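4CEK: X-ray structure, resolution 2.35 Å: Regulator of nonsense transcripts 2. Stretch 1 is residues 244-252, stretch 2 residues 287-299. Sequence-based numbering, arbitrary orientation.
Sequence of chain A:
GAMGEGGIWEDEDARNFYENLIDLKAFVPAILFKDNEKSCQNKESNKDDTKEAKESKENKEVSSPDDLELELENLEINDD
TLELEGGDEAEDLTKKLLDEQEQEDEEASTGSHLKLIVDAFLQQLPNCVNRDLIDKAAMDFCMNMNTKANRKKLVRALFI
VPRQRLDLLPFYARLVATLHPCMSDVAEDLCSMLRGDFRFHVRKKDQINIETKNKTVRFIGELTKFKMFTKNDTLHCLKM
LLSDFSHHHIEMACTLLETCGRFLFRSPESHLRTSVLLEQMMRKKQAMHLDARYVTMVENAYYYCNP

Stretch 1, residues 244-252: DFSHHHIEM
Stretch 2 287-299: AMHLDARYVTMVE

Two helices of one chain, 247-252 and 292-299, run side by side in nearly the same direction, their axes 10.2 Å apart at closest approach and crossing at 23°. Each is preceded by an extended N-cap residue, Ser 246 (phi/psi -112/-176) and Asp 291 (-70/155). CA atoms pair as Phe 245 with Met 288 (8.8 Å), Ile 250 with Tyr 294 (7.2 Å) and Glu 251 with Met 297 (7.6 Å). Ile 250 (chi1 m, chi2 t) points toward stretch 2 and is buried there: its CG2 lies 3.7 Å from Tyr 294 CD1, at the ring edge, and 3.7 Å from Val 298 CG2, while its CD1 reaches Leu 290 CD2 at 3.7 Å. Buried Phe 245 (phi/psi -83/74, chi1 t) extends this apolar patch, with CZ 4.0 Å from Val 298 CG2 and CB 3.9 Å from Met 288 SD; the unbranched, all-t Met 288 reaches on to place CE 3.4 Å from Phe 245 O.

Polar groups meet around Tyr 294 (chi1 m). Its ring stacks face-to-face on His 247 (chi1 m), centroids 4.0 Å apart and planes at 28°. His 247 NE2 lies 2.9 Å from Asp 291 OD2. The CA-to-CB bond of Glu 251 (chi1 m, chi2 t) points sideways to stretch 2, but the end of the side chain comes nearer: OE2 accepts a hydrogen bond from Tyr 294 OH at 3.2 Å and a weak one, within a salt bridge, from Arg 293 NH2 at 3.4 Å. Arg 293 NH1 also donates weakly to Tyr 294 OH (3.0 Å), so the hydroxyl serves as both donor and acceptor. The Glu 251 methylene CG packs 3.7 Å from Met 297 SD. Within stretch 1, His 249 ND1 donates to Asp 244 O (2.7 Å), tying the loop to the helix. The contact buries 563 Å² in total.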

# COMPACT_ATOMS: atom_id res chain seq x y z
N ASP A 244 -6.50 10.82 17.77
CA ASP A 244 -5.40 11.04 18.70
C ASP A 244 -4.27 11.66 17.88
O ASP A 244 -3.32 10.99 17.46
CB ASP A 244 -4.99 9.74 19.40
CG ASP A 244 -3.76 9.91 20.30
OD1 ASP A 244 -3.60 10.98 20.95
OD2 ASP A 244 -2.93 8.97 20.33
N PHE A 245 -4.37 12.97 17.69
CA PHE A 245 -3.49 13.71 16.79
C PHE A 245 -2.15 14.09 17.44
O PHE A 245 -1.89 15.24 17.75
CB PHE A 245 -4.24 14.95 16.29
CG PHE A 245 -3.84 15.41 14.92
CD1 PHE A 245 -3.75 14.51 13.86
CD2 PHE A 245 -3.60 16.75 14.67
CE1 PHE A 245 -3.41 14.94 12.60
CE2 PHE A 245 -3.27 17.18 13.41
CZ PHE A 245 -3.17 16.28 12.37
N SER A 246 -1.30 13.08 17.57
CA SER A 246 -0.06 13.14 18.29
C SER A 246 1.09 13.01 17.31
O SER A 246 0.86 12.88 16.12
CB SER A 246 -0.01 11.92 19.20
OG SER A 246 0.30 10.77 18.40
N HIS A 247 2.32 12.96 17.79
CA HIS A 247 3.45 13.06 16.90
C HIS A 247 3.53 12.00 15.83
O HIS A 247 3.64 12.35 14.66
CB HIS A 247 4.75 13.17 17.69
CG HIS A 247 4.99 14.55 18.29
ND1 HIS A 247 3.99 15.47 18.46
CD2 HIS A 247 6.15 15.15 18.80
CE1 HIS A 247 4.49 16.58 19.03
NE2 HIS A 247 5.81 16.38 19.24
N HIS A 248 3.48 10.72 16.19
CA HIS A 248 3.59 9.68 15.15
C HIS A 248 2.35 9.65 14.26
O HIS A 248 2.46 9.45 13.07
CB HIS A 248 3.98 8.31 15.72
CG HIS A 248 5.50 8.12 15.87
ND1 HIS A 248 6.08 6.90 16.05
CD2 HIS A 248 6.56 9.04 15.84
CE1 HIS A 248 7.42 7.04 16.15
NE2 HIS A 248 7.72 8.34 16.01
N HIS A 249 1.18 9.93 14.81
CA HIS A 249 -0.03 9.89 14.02
C HIS A 249 -0.15 10.99 13.00
O HIS A 249 -0.83 10.80 11.96
CB HIS A 249 -1.25 9.90 14.91
CG HIS A 249 -1.34 8.72 15.83
ND1 HIS A 249 -2.34 8.56 16.73
CD2 HIS A 249 -0.50 7.61 15.96
CE1 HIS A 249 -2.14 7.42 17.41
NE2 HIS A 249 -1.02 6.83 16.94
N ILE A 250 0.44 12.15 13.30
CA ILE A 250 0.45 13.31 12.42
C ILE A 250 1.31 12.95 11.22
O ILE A 250 0.88 13.21 10.09
CB ILE A 250 1.02 14.61 13.10
CG1 ILE A 250 0.07 15.19 14.16
CG2 ILE A 250 1.23 15.69 12.07
CD1 ILE A 250 0.76 16.12 15.16
N GLU A 251 2.48 12.34 11.43
CA GLU A 251 3.34 11.99 10.29
C GLU A 251 2.74 10.91 9.40
O GLU A 251 2.73 11.03 8.17
CB GLU A 251 4.73 11.56 10.69
CG GLU A 251 5.34 12.37 11.80
CD GLU A 251 6.84 12.16 11.90
OE1 GLU A 251 7.50 12.05 10.82
OE2 GLU A 251 7.33 12.09 13.08
N MET A 252 2.22 9.86 10.01
CA MET A 252 1.52 8.80 9.26
C MET A 252 0.43 9.42 8.41
O MET A 252 0.29 9.11 7.24
CB MET A 252 0.92 7.75 10.21
CG MET A 252 1.96 6.95 11.02
SD MET A 252 1.18 5.85 12.23
CE MET A 252 0.24 4.82 11.11
N ALA A 287 -5.53 25.10 17.06
CA ALA A 287 -6.30 24.76 18.26
C ALA A 287 -5.58 23.94 19.33
O ALA A 287 -5.80 24.16 20.51
CB ALA A 287 -7.60 24.07 17.85
N MET A 288 -4.69 23.04 18.93
CA MET A 288 -4.13 21.98 19.79
C MET A 288 -2.65 22.25 20.17
O MET A 288 -1.99 21.40 20.81
CB MET A 288 -4.23 20.68 19.00
CG MET A 288 -3.90 19.39 19.70
SD MET A 288 -4.54 18.00 18.75
CE MET A 288 -4.11 16.63 19.84
N HIS A 289 -2.15 23.42 19.78
CA HIS A 289 -0.74 23.81 19.96
C HIS A 289 0.27 22.68 19.82
O HIS A 289 0.90 22.23 20.79
CB HIS A 289 -0.56 24.62 21.25
CG HIS A 289 -0.69 26.11 21.04
ND1 HIS A 289 0.38 26.93 21.00
CD2 HIS A 289 -1.81 26.91 20.79
CE1 HIS A 289 -0.04 28.20 20.77
NE2 HIS A 289 -1.38 28.18 20.64
N LEU A 290 0.40 22.24 18.57
CA LEU A 290 1.46 21.32 18.17
C LEU A 290 2.73 22.14 18.12
O LEU A 290 2.67 23.36 17.90
CB LEU A 290 1.20 20.75 16.77
CG LEU A 290 -0.20 20.26 16.39
CD1 LEU A 290 -0.29 19.99 14.90
CD2 LEU A 290 -0.53 19.00 17.18
N ASP A 291 3.88 21.49 18.30
CA ASP A 291 5.12 22.21 18.10
C ASP A 291 5.32 22.51 16.61
O ASP A 291 4.76 21.83 15.76
CB ASP A 291 6.33 21.51 18.74
CG ASP A 291 6.62 20.18 18.15
OD1 ASP A 291 7.39 20.13 17.16
OD2 ASP A 291 6.11 19.20 18.71
N ALA A 292 6.08 23.56 16.34
CA ALA A 292 6.27 24.15 15.01
C ALA A 292 6.49 23.14 13.88
O ALA A 292 5.97 23.33 12.78
CB ALA A 292 7.46 25.11 15.05
N ARG A 293 7.27 22.10 14.13
CA ARG A 293 7.62 21.13 13.09
C ARG A 293 6.38 20.42 12.52
O ARG A 293 6.30 20.12 11.34
CB ARG A 293 8.66 20.13 13.62
CG ARG A 293 8.94 19.00 12.63
CD ARG A 293 10.21 18.19 12.93
NE ARG A 293 10.09 16.82 12.39
CZ ARG A 293 9.55 15.78 13.04
NH1 ARG A 293 9.09 15.91 14.29
NH2 ARG A 293 9.47 14.60 12.43
N TYR A 294 5.39 20.18 13.37
CA TYR A 294 4.21 19.45 12.96
C TYR A 294 3.16 20.40 12.45
O TYR A 294 2.31 20.02 11.65
CB TYR A 294 3.66 18.61 14.13
CG TYR A 294 4.54 17.44 14.50
CD1 TYR A 294 4.38 16.22 13.89
CD2 TYR A 294 5.55 17.57 15.43
CE1 TYR A 294 5.18 15.14 14.20
CE2 TYR A 294 6.37 16.50 15.75
CZ TYR A 294 6.16 15.27 15.14
OH TYR A 294 6.95 14.18 15.45
N VAL A 295 3.22 21.65 12.88
CA VAL A 295 2.33 22.67 12.33
C VAL A 295 2.63 22.80 10.82
O VAL A 295 1.73 22.78 9.98
CB VAL A 295 2.46 24.01 13.12
CG1 VAL A 295 1.59 25.10 12.48
CG2 VAL A 295 2.05 23.79 14.57
N THR A 296 3.92 22.84 10.50
CA THR A 296 4.39 23.01 9.14
C THR A 296 4.12 21.74 8.28
O THR A 296 3.61 21.84 7.14
CB THR A 296 5.91 23.33 9.19
OG1 THR A 296 6.10 24.57 9.91
CG2 THR A 296 6.50 23.39 7.83
N MET A 297 4.41 20.56 8.85
CA MET A 297 3.99 19.26 8.25
C MET A 297 2.51 19.20 7.85
O MET A 297 2.18 18.96 6.70
CB MET A 297 4.29 18.10 9.20
CG MET A 297 4.55 16.75 8.53
SD MET A 297 4.91 15.45 9.74
CE MET A 297 6.58 15.90 10.24
N VAL A 298 1.60 19.47 8.76
CA VAL A 298 0.18 19.49 8.44
C VAL A 298 -0.15 20.49 7.31
O VAL A 298 -0.86 20.15 6.35
CB VAL A 298 -0.66 19.84 9.71
CG1 VAL A 298 -2.14 20.02 9.36
CG2 VAL A 298 -0.47 18.77 10.82
N GLU A 299 0.38 21.72 7.41
CA GLU A 299 0.21 22.72 6.33
C GLU A 299 0.64 22.21 4.97
O GLU A 299 -0.10 22.32 3.99
CB GLU A 299 0.98 24.01 6.67
CG GLU A 299 0.32 24.75 7.82
CD GLU A 299 1.18 25.80 8.47
OE1 GLU A 299 2.36 25.94 8.14
OE2 GLU A 299 0.66 26.51 9.34